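Local coordinates for protein tumor necrosis factor receptor superfamily member 16 (Rattus norvegicus, PDB 4F42) that serves as a low-affinity neurotrophin receptor, whose intracellular death domain probably passes the signal on through protein-protein contacts, at residues E14-L28 with I39-L53. Numbering follows the deposited sequence.
Sequences EEVEKLLNGDTWRHL and IDSFTHEACPVRALL. With MNB (5-mercapto-2-nitro-benzoic acid), chain B.
Arg50 joins helix 48-56 to helix 10-19 through two glutamates. It meets Glu17 side-on: NE bonds to Glu17 OE2 at 3.2 Å and NH2 to Glu17 OE1 at 3.0 Å. The two flat groups are not coplanar; carboxylate and guanidinium lie 52° apart. Arg50 NH2 also reaches Glu14 OE1 at 2.8 Å in a salt bridge with a weak, bent hydrogen bond. A water links Glu14 OE1 to Arg50 NH1. One guanidinium face lies against the bound MNB. A leucine in place of Arg50 would probably leave Glu14 and Glu17 as two neighbouring acidic groups without their shared positive mate.

A second salt bridge joins Arg26 to Asp40. Arg26 NH2 donates to Asp40 OD1 at 2.7 Å, nearly in the guanidinium plane. A bend at chi3 turns the arginine end toward Asp40, and Ile39 CG2 sits over the guanidinium face.

Between the two charged sites lies the apolar core, centred on Trp25. Pro48 CB makes a CH-pi contact over the six-membered ring, 3.8 Å from its centroid. Arg26 CG covers the opposite face. Thr43 CG2 lies at the ring edge, and Ile39 CG2 touches Trp25 CZ3 at 3.7 Å. Val49 fills the space between Trp25 and Leu20, with its CG1 3.7 Å from Leu20 CB. Leu20 CD1 meets Leu53 CD1; Leu20 also touches Leu71 of helix 64-73, and Leu53 touches Tyr5.

Helices 24-28 and 48-53 run nearly parallel, 22° apart, whereas 14-19 crosses 48-53 at 120°. This packing belongs to the six-helix bundle of the death domain fold, with an MNB pocket at its surface.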
ATOM      1  N   GLU A  14       0.307   2.960  -9.972  1.00 28.52           N
ATOM      2  CA  GLU A  14      -1.105   2.814 -10.326  1.00 29.17           C
ATOM      3  C   GLU A  14      -1.564   1.345 -10.492  1.00 29.01           C
ATOM      4  O   GLU A  14      -2.742   1.044 -10.307  1.00 28.88           O
ATOM      5  CB  GLU A  14      -1.486   3.706 -11.521  1.00 29.40           C
ATOM      6  CG  GLU A  14      -1.502   5.214 -11.150  1.00 31.36           C
ATOM      7  CD  GLU A  14      -2.065   6.135 -12.245  1.00 34.40           C
ATOM      8  OE1 GLU A  14      -2.727   7.145 -11.897  1.00 33.87           O
ATOM      9  OE2 GLU A  14      -1.839   5.859 -13.450  1.00 35.98           O
ATOM     10  N   GLU A  15      -0.639   0.435 -10.809  1.00 28.95           N
ATOM     11  CA  GLU A  15      -0.943  -1.002 -10.786  1.00 28.97           C
ATOM     12  C   GLU A  15      -1.152  -1.467  -9.338  1.00 28.08           C
ATOM     13  O   GLU A  15      -2.155  -2.103  -9.014  1.00 28.03           O
ATOM     14  CB  GLU A  15       0.168  -1.827 -11.451  1.00 29.53           C
ATOM     15  CG  GLU A  15       0.276  -1.694 -12.978  1.00 32.12           C
ATOM     16  CD  GLU A  15       1.650  -2.150 -13.519  1.00 36.45           C
ATOM     17  OE1 GLU A  15       2.283  -3.058 -12.902  1.00 36.96           O
ATOM     18  OE2 GLU A  15       2.097  -1.594 -14.560  1.00 36.51           O
ATOM     19  N   VAL A  16      -0.199  -1.131  -8.474  1.00 27.31           N
ATOM     20  CA  VAL A  16      -0.302  -1.390  -7.039  1.00 26.56           C
ATOM     21  C   VAL A  16      -1.642  -0.871  -6.488  1.00 26.41           C
ATOM     22  O   VAL A  16      -2.386  -1.623  -5.854  1.00 26.30           O
ATOM     23  CB  VAL A  16       0.901  -0.769  -6.272  1.00 26.41           C
ATOM     24  CG1 VAL A  16       0.719  -0.890  -4.776  1.00 25.90           C
ATOM     25  CG2 VAL A  16       2.206  -1.426  -6.703  1.00 25.79           C
ATOM     26  N   GLU A  17      -1.949   0.398  -6.765  1.00 26.07           N
ATOM     27  CA  GLU A  17      -3.190   1.038  -6.308  1.00 26.13           C
ATOM     28  C   GLU A  17      -4.448   0.312  -6.784  1.00 26.30           C
ATOM     29  O   GLU A  17      -5.408   0.164  -6.030  1.00 26.37           O
ATOM     30  CB  GLU A  17      -3.247   2.493  -6.776  1.00 25.90           C
ATOM     31  CG  GLU A  17      -2.412   3.452  -5.951  1.00 25.45           C
ATOM     32  CD  GLU A  17      -2.239   4.801  -6.622  1.00 25.22           C
ATOM     33  OE1 GLU A  17      -3.082   5.161  -7.463  1.00 24.55           O
ATOM     34  OE2 GLU A  17      -1.255   5.503  -6.312  1.00 25.81           O
ATOM     35  N   LYS A  18      -4.433  -0.128  -8.039  1.00 26.68           N
ATOM     36  CA  LYS A  18      -5.561  -0.839  -8.636  1.00 26.91           C
ATOM     37  C   LYS A  18      -5.842  -2.132  -7.883  1.00 26.34           C
ATOM     38  O   LYS A  18      -6.989  -2.465  -7.638  1.00 26.31           O
ATOM     39  CB  LYS A  18      -5.294  -1.133 -10.113  1.00 27.13           C
ATOM     40  CG  LYS A  18      -6.535  -1.536 -10.916  1.00 30.20           C
ATOM     41  CD  LYS A  18      -7.205  -0.326 -11.571  1.00 34.21           C
ATOM     42  CE  LYS A  18      -8.338  -0.746 -12.513  1.00 36.49           C
ATOM     43  NZ  LYS A  18      -7.831  -1.307 -13.804  1.00 36.86           N
ATOM     44  N   LEU A  19      -4.786  -2.840  -7.504  1.00 25.77           N
ATOM     45  CA  LEU A  19      -4.915  -4.140  -6.846  1.00 25.27           C
ATOM     46  C   LEU A  19      -5.354  -4.019  -5.398  1.00 24.93           C
ATOM     47  O   LEU A  19      -5.859  -4.984  -4.814  1.00 24.54           O
ATOM     48  CB  LEU A  19      -3.600  -4.936  -6.952  1.00 24.95           C
ATOM     49  CG  LEU A  19      -3.283  -5.462  -8.355  1.00 24.89           C
ATOM     50  CD1 LEU A  19      -1.833  -5.900  -8.447  1.00 24.66           C
ATOM     51  CD2 LEU A  19      -4.229  -6.595  -8.759  1.00 23.64           C
ATOM     52  N   LEU A  20      -5.156  -2.830  -4.829  1.00 25.04           N
ATOM     53  CA  LEU A  20      -5.534  -2.556  -3.443  1.00 25.51           C
ATOM     54  C   LEU A  20      -6.920  -1.914  -3.310  1.00 26.32           C
ATOM     55  O   LEU A  20      -7.281  -1.412  -2.240  1.00 26.42           O
ATOM     56  CB  LEU A  20      -4.464  -1.712  -2.750  1.00 25.09           C
ATOM     57  CG  LEU A  20      -3.046  -2.292  -2.721  1.00 24.53           C
ATOM     58  CD1 LEU A  20      -2.053  -1.270  -2.175  1.00 23.15           C
ATOM     59  CD2 LEU A  20      -2.996  -3.583  -1.934  1.00 22.63           C
ATOM     60  N   ASN A  21      -7.689  -1.962  -4.400  1.00 27.39           N
ATOM     61  CA  ASN A  21      -9.067  -1.472  -4.449  1.00 28.62           C
ATOM     62  C   ASN A  21      -9.994  -2.201  -3.481  1.00 28.42           C
ATOM     63  O   ASN A  21      -9.616  -3.221  -2.892  1.00 28.73           O
ATOM     64  CB  ASN A  21      -9.631  -1.530  -5.889  1.00 29.32           C
ATOM     65  CG  ASN A  21      -9.812  -2.968  -6.416  1.00 31.67           C
ATOM     66  OD1 ASN A  21     -10.494  -3.799  -5.805  1.00 34.44           O
ATOM     67  ND2 ASN A  21      -9.221  -3.246  -7.577  1.00 34.24           N
ATOM     68  N   GLY A  22     -11.209  -1.677  -3.332  1.00 28.41           N
ATOM     69  CA  GLY A  22     -12.185  -2.233  -2.403  1.00 27.72           C
ATOM     70  C   GLY A  22     -11.712  -1.888  -1.014  1.00 27.50           C
ATOM     71  O   GLY A  22     -11.368  -0.735  -0.751  1.00 27.23           O
ATOM     72  N   ASP A  23     -11.660  -2.896  -0.144  1.00 27.20           N
ATOM     73  CA  ASP A  23     -11.189  -2.710   1.227  1.00 27.23           C
ATOM     74  C   ASP A  23      -9.763  -3.205   1.477  1.00 26.24           C
ATOM     75  O   ASP A  23      -9.261  -3.107   2.598  1.00 26.70           O
ATOM     76  CB  ASP A  23     -12.152  -3.362   2.221  1.00 27.93           C
ATOM     77  CG  ASP A  23     -13.566  -2.801   2.120  1.00 30.66           C
ATOM     78  OD1 ASP A  23     -13.762  -1.586   2.376  1.00 31.18           O
ATOM     79  OD2 ASP A  23     -14.480  -3.595   1.784  1.00 33.90           O
ATOM     80  N   THR A  24      -9.103  -3.715   0.445  1.00 24.88           N
ATOM     81  CA  THR A  24      -7.759  -4.271   0.606  1.00 23.72           C
ATOM     82  C   THR A  24      -6.769  -3.255   1.203  1.00 23.09           C
ATOM     83  O   THR A  24      -5.927  -3.616   2.034  1.00 22.75           O
ATOM     84  CB  THR A  24      -7.228  -4.865  -0.713  1.00 23.66           C
ATOM     85  OG1 THR A  24      -8.259  -5.649  -1.330  1.00 24.04           O
ATOM     86  CG2 THR A  24      -6.038  -5.759  -0.451  1.00 23.46           C
ATOM     87  N   TRP A  25      -6.895  -1.986   0.808  1.00 22.42           N
ATOM     88  CA  TRP A  25      -6.025  -0.930   1.333  1.00 21.71           C
ATOM     89  C   TRP A  25      -6.186  -0.762   2.847  1.00 21.81           C
ATOM     90  O   TRP A  25      -5.208  -0.506   3.557  1.00 21.75           O
ATOM     91  CB  TRP A  25      -6.250   0.400   0.600  1.00 21.36           C
ATOM     92  CG  TRP A  25      -7.559   1.065   0.897  1.00 20.25           C
ATOM     93  CD1 TRP A  25      -8.762   0.795   0.319  1.00 19.44           C
ATOM     94  CD2 TRP A  25      -7.797   2.113   1.850  1.00 19.36           C
ATOM     95  NE1 TRP A  25      -9.734   1.607   0.846  1.00 19.55           N
ATOM     96  CE2 TRP A  25      -9.168   2.430   1.784  1.00 18.86           C
ATOM     97  CE3 TRP A  25      -6.981   2.820   2.746  1.00 18.53           C
ATOM     98  CZ2 TRP A  25      -9.747   3.418   2.583  1.00 18.24           C
ATOM     99  CZ3 TRP A  25      -7.558   3.797   3.542  1.00 17.74           C
ATOM    100  CH2 TRP A  25      -8.927   4.086   3.457  1.00 18.24           C
ATOM    101  N   ARG A  26      -7.417  -0.917   3.331  1.00 21.53           N
ATOM    102  CA  ARG A  26      -7.689  -0.899   4.776  1.00 21.63           C
ATOM    103  C   ARG A  26      -6.984  -2.052   5.504  1.00 21.13           C
ATOM    104  O   ARG A  26      -6.352  -1.845   6.536  1.00 21.51           O
ATOM    105  CB  ARG A  26      -9.198  -0.914   5.051  1.00 21.43           C
ATOM    106  CG  ARG A  26      -9.974   0.214   4.349  1.00 22.87           C
ATOM    107  CD  ARG A  26     -11.448   0.235   4.742  1.00 24.87           C
ATOM    108  NE  ARG A  26     -11.574   0.390   6.192  1.00 28.89           N
ATOM    109  CZ  ARG A  26     -11.837   1.540   6.815  1.00 29.59           C
ATOM    110  NH1 ARG A  26     -12.043   2.658   6.122  1.00 29.45           N
ATOM    111  NH2 ARG A  26     -11.907   1.563   8.139  1.00 29.46           N
ATOM    112  N   HIS A  27      -7.077  -3.256   4.951  1.00 20.65           N
ATOM    113  CA  HIS A  27      -6.433  -4.432   5.541  1.00 20.22           C
ATOM    114  C   HIS A  27      -4.920  -4.224   5.591  1.00 19.87           C
ATOM    115  O   HIS A  27      -4.281  -4.469   6.617  1.00 19.37           O
ATOM    116  CB  HIS A  27      -6.793  -5.710   4.760  1.00 20.10           C
ATOM    117  CG  HIS A  27      -8.256  -5.835   4.441  1.00 19.79           C
ATOM    118  ND1 HIS A  27      -8.719  -6.422   3.283  1.00 19.11           N
ATOM    119  CD2 HIS A  27      -9.357  -5.427   5.121  1.00 18.19           C
ATOM    120  CE1 HIS A  27     -10.041  -6.386   3.272  1.00 18.92           C
ATOM    121  NE2 HIS A  27     -10.451  -5.789   4.377  1.00 17.70           N
ATOM    122  N   LEU A  28      -4.370  -3.736   4.480  1.00 19.55           N
ATOM    123  CA  LEU A  28      -2.939  -3.442   4.372  1.00 19.33           C
ATOM    124  C   LEU A  28      -2.496  -2.364   5.353  1.00 19.26           C
ATOM    125  O   LEU A  28      -1.479  -2.516   6.034  1.00 19.65           O
ATOM    126  CB  LEU A  28      -2.586  -3.039   2.941  1.00 19.16           C
ATOM    127  CG  LEU A  28      -1.188  -2.508   2.656  1.00 19.28           C
ATOM    128  CD1 LEU A  28      -0.157  -3.600   2.869  1.00 19.33           C
ATOM    129  CD2 LEU A  28      -1.136  -1.999   1.232  1.00 19.44           C
ATOM    130  N   ILE A  39      -6.956   5.229   9.570  1.00 18.98           N
ATOM    131  CA  ILE A  39      -7.401   4.688   8.274  1.00 18.66           C
ATOM    132  C   ILE A  39      -8.653   5.414   7.777  1.00 18.80           C
ATOM    133  O   ILE A  39      -8.690   5.883   6.639  1.00 18.96           O
ATOM    134  CB  ILE A  39      -7.672   3.159   8.336  1.00 18.48           C
ATOM    135  CG1 ILE A  39      -6.427   2.416   8.823  1.00 19.03           C
ATOM    136  CG2 ILE A  39      -8.115   2.631   6.977  1.00 18.22           C
ATOM    137  CD1 ILE A  39      -6.608   0.924   9.014  1.00 18.66           C
ATOM    138  N   ASP A  40      -9.668   5.508   8.632  1.00 18.94           N
ATOM    139  CA  ASP A  40     -10.893   6.237   8.310  1.00 19.34           C
ATOM    140  C   ASP A  40     -10.614   7.678   7.858  1.00 19.20           C
ATOM    141  O   ASP A  40     -11.350   8.209   7.040  1.00 19.72           O
ATOM    142  CB  ASP A  40     -11.865   6.255   9.501  1.00 19.67           C
ATOM    143  CG  ASP A  40     -12.499   4.895   9.785  1.00 21.00           C
ATOM    144  OD1 ASP A  40     -12.566   4.034   8.875  1.00 22.10           O
ATOM    145  OD2 ASP A  40     -12.942   4.697  10.940  1.00 22.08           O
ATOM    146  N   SER A  41      -9.549   8.295   8.370  1.00 18.75           N
ATOM    147  CA  SER A  41      -9.179   9.651   7.972  1.00 18.18           C
ATOM    148  C   SER A  41      -8.825   9.765   6.487  1.00 18.34           C
ATOM    149  O   SER A  41      -8.925  10.858   5.910  1.00 18.37           O
ATOM    150  CB  SER A  41      -8.023  10.178   8.822  1.00 18.10           C
ATOM    151  OG  SER A  41      -6.762   9.889   8.228  1.00 18.06           O
ATOM    152  N   PHE A  42      -8.412   8.653   5.870  1.00 17.89           N
ATOM    153  CA  PHE A  42      -7.989   8.676   4.459  1.00 17.61           C
ATOM    154  C   PHE A  42      -9.169   8.534   3.524  1.00 17.89           C
ATOM    155  O   PHE A  42      -9.047   8.781   2.326  1.00 17.94           O
ATOM    156  CB  PHE A  42      -6.942   7.593   4.148  1.00 17.30           C
ATOM    157  CG  PHE A  42      -5.575   7.882   4.709  1.00 15.91           C
ATOM    158  CD1 PHE A  42      -4.781   8.885   4.169  1.00 16.05           C
ATOM    159  CD2 PHE A  42      -5.076   7.139   5.768  1.00 14.94           C
ATOM    160  CE1 PHE A  42      -3.509   9.164   4.696  1.00 15.10           C
ATOM    161  CE2 PHE A  42      -3.807   7.399   6.291  1.00 14.26           C
ATOM    162  CZ  PHE A  42      -3.027   8.415   5.757  1.00 13.41           C
ATOM    163  N   THR A  43     -10.313   8.137   4.073  1.00 18.22           N
ATOM    164  CA  THR A  43     -11.523   7.973   3.276  1.00 18.69           C
ATOM    165  C   THR A  43     -12.052   9.316   2.779  1.00 18.60           C
ATOM    166  O   THR A  43     -12.877   9.362   1.873  1.00 18.53           O
ATOM    167  CB  THR A  43     -12.640   7.238   4.046  1.00 18.90           C
ATOM    168  OG1 THR A  43     -13.131   8.067   5.110  1.00 18.90           O
ATOM    169  CG2 THR A  43     -12.129   5.907   4.600  1.00 19.71           C
ATOM    170  N   HIS A  44     -11.557  10.396   3.381  1.00 18.68           N
ATOM    171  CA  HIS A  44     -11.892  11.764   2.993  1.00 18.81           C
ATOM    172  C   HIS A  44     -11.157  12.212   1.742  1.00 18.89           C
ATOM    173  O   HIS A  44     -11.499  13.237   1.150  1.00 19.10           O
ATOM    174  CB  HIS A  44     -11.640  12.719   4.156  1.00 18.60           C
ATOM    175  CG  HIS A  44     -12.566  12.477   5.302  1.00 19.77           C
ATOM    176  ND1 HIS A  44     -13.693  13.234   5.518  1.00 20.50           N
ATOM    177  CD2 HIS A  44     -12.577  11.503   6.244  1.00 20.44           C
ATOM    178  CE1 HIS A  44     -14.344  12.758   6.565  1.00 21.49           C
ATOM    179  NE2 HIS A  44     -13.689  11.706   7.020  1.00 21.17           N
ATOM    180  N   GLU A  45     -10.166  11.433   1.334  1.00 18.72           N
ATOM    181  CA  GLU A  45      -9.409  11.749   0.143  1.00 19.09           C
ATOM    182  C   GLU A  45     -10.127  11.211  -1.082  1.00 19.06           C
ATOM    183  O   GLU A  45     -10.942  10.296  -0.971  1.00 19.00           O
ATOM    184  CB  GLU A  45      -7.996  11.177   0.237  1.00 18.91           C
ATOM    185  CG  GLU A  45      -7.233  11.616   1.459  1.00 19.50           C
ATOM    186  CD  GLU A  45      -7.024  13.118   1.532  1.00 22.81           C
ATOM    187  OE1 GLU A  45      -6.983  13.786   0.469  1.00 22.81           O
ATOM    188  OE2 GLU A  45      -6.895  13.631   2.669  1.00 24.35           O
ATOM    189  N   ALA A  46      -9.837  11.802  -2.242  1.00 19.26           N
ATOM    190  CA  ALA A  46     -10.354  11.300  -3.519  1.00 19.27           C
ATOM    191  C   ALA A  46      -9.798   9.899  -3.799  1.00 19.25           C
ATOM    192  O   ALA A  46     -10.524   9.019  -4.252  1.00 19.01           O
ATOM    193  CB  ALA A  46     -10.015  12.263  -4.660  1.00 18.92           C
ATOM    194  N   CYS A  47      -8.508   9.708  -3.517  1.00 19.42           N
ATOM    195  CA  CYS A  47      -7.862   8.405  -3.654  1.00 19.47           C
ATOM    196  C   CYS A  47      -7.283   7.953  -2.321  1.00 19.23           C
ATOM    197  O   CYS A  47      -6.140   8.275  -1.999  1.00 19.15           O
ATOM    198  CB  CYS A  47      -6.774   8.468  -4.717  1.00 19.46           C
ATOM    199  SG  CYS A  47      -7.328   9.260  -6.251  1.00 21.85           S
ATOM    200  N   PRO A  48      -8.078   7.212  -1.532  1.00 19.43           N
ATOM    201  CA  PRO A  48      -7.630   6.793  -0.205  1.00 19.30           C
ATOM    202  C   PRO A  48      -6.367   5.925  -0.241  1.00 19.38           C
ATOM    203  O   PRO A  48      -5.470   6.137   0.576  1.00 19.50           O
ATOM    204  CB  PRO A  48      -8.828   6.021   0.347  1.00 19.23           C
ATOM    205  CG  PRO A  48     -10.000   6.538  -0.421  1.00 19.78           C
ATOM    206  CD  PRO A  48      -9.470   6.804  -1.793  1.00 19.41           C
ATOM    207  N   VAL A  49      -6.291   4.985  -1.181  1.00 19.23           N
ATOM    208  CA  VAL A  49      -5.102   4.139  -1.321  1.00 19.56           C
ATOM    209  C   VAL A  49      -3.856   4.985  -1.598  1.00 19.58           C
ATOM    210  O   VAL A  49      -2.857   4.879  -0.893  1.00 19.54           O
ATOM    211  CB  VAL A  49      -5.243   3.074  -2.449  1.00 19.62           C
ATOM    212  CG1 VAL A  49      -4.241   1.964  -2.227  1.00 19.73           C
ATOM    213  CG2 VAL A  49      -6.665   2.494  -2.505  1.00 20.44           C
ATOM    214  N   ARG A  50      -3.930   5.829  -2.624  1.00 19.88           N
ATOM    215  CA  ARG A  50      -2.819   6.708  -2.981  1.00 20.36           C
ATOM    216  C   ARG A  50      -2.398   7.616  -1.818  1.00 20.46           C
ATOM    217  O   ARG A  50      -1.204   7.792  -1.559  1.00 20.32           O
ATOM    218  CB  ARG A  50      -3.182   7.547  -4.201  1.00 20.44           C
ATOM    219  CG  ARG A  50      -2.116   8.552  -4.605  1.00 20.73           C
ATOM    220  CD  ARG A  50      -2.510   9.237  -5.889  1.00 22.84           C
ATOM    221  NE  ARG A  50      -2.630   8.289  -6.998  1.00 24.22           N
ATOM    222  CZ  ARG A  50      -3.042   8.606  -8.226  1.00 25.57           C
ATOM    223  NH1 ARG A  50      -3.391   9.860  -8.525  1.00 24.29           N
ATOM    224  NH2 ARG A  50      -3.104   7.658  -9.162  1.00 25.61           N
ATOM    225  N   ALA A  51      -3.388   8.183  -1.131  1.00 20.31           N
ATOM    226  CA  ALA A  51      -3.151   9.027   0.046  1.00 20.19           C
ATOM    227  C   ALA A  51      -2.437   8.264   1.171  1.00 19.91           C
ATOM    228  O   ALA A  51      -1.522   8.796   1.792  1.00 20.40           O
ATOM    229  CB  ALA A  51      -4.471   9.633   0.547  1.00 19.55           C
ATOM    230  N   LEU A  52      -2.847   7.020   1.405  1.00 19.59           N
ATOM    231  CA  LEU A  52      -2.259   6.178   2.441  1.00 19.34           C
ATOM    232  C   LEU A  52      -0.802   5.898   2.146  1.00 19.67           C
ATOM    233  O   LEU A  52       0.058   6.099   2.995  1.00 20.37           O
ATOM    234  CB  LEU A  52      -3.010   4.851   2.563  1.00 18.92           C
ATOM    235  CG  LEU A  52      -2.325   3.824   3.475  1.00 18.68           C
ATOM    236  CD1 LEU A  52      -2.816   3.967   4.898  1.00 18.45           C
ATOM    237  CD2 LEU A  52      -2.568   2.415   2.960  1.00 18.57           C
ATOM    238  N   LEU A  53      -0.539   5.430   0.932  1.00 19.86           N
ATOM    239  CA  LEU A  53       0.792   5.057   0.497  1.00 19.92           C
ATOM    240  C   LEU A  53       1.750   6.238   0.371  1.00 20.48           C
ATOM    241  O   LEU A  53       2.949   6.073   0.563  1.00 20.75           O
ATOM    242  CB  LEU A  53       0.699   4.271  -0.815  1.00 19.95           C
ATOM    243  CG  LEU A  53      -0.075   2.944  -0.685  1.00 19.66           C
ATOM    244  CD1 LEU A  53      -0.401   2.360  -2.039  1.00 19.27           C
ATOM    245  CD2 LEU A  53       0.674   1.926   0.190  1.00 18.89           C
TER
HETATM  246  C6  MNB B 101      -8.710   5.318  -7.859  1.00 34.05           C
HETATM  247  C1  MNB B 101      -8.023   4.257  -8.440  1.00 35.81           C
HETATM  248  C2  MNB B 101      -6.596   4.441  -8.876  1.00 35.92           C
HETATM  249  C3  MNB B 101      -6.017   5.696  -8.671  1.00 34.82           C
HETATM  250  C4  MNB B 101      -6.753   6.724  -8.084  1.00 34.25           C
HETATM  251  C5  MNB B 101      -8.078   6.542  -7.681  1.00 33.39           C
HETATM  252  S5  MNB B 101      -8.941   7.835  -6.987  1.00 30.45           S
HETATM  253  C10 MNB B 101      -8.775   2.971  -8.593  1.00 37.17           C
HETATM  254  O12 MNB B 101      -8.987   2.522  -9.738  1.00 38.38           O
HETATM  255  O11 MNB B 101      -9.185   2.392  -7.563  1.00 38.82           O
HETATM  256  N7  MNB B 101      -5.821   3.414  -9.481  1.00 36.39           N
HETATM  257  O9  MNB B 101      -4.815   3.673 -10.146  1.00 34.94           O
HETATM  258  O8  MNB B 101      -6.141   2.245  -9.359  1.00 37.00           O
HETATM  259  O   HOH W   1      -4.029   9.552 -11.607  1.00 15.22           O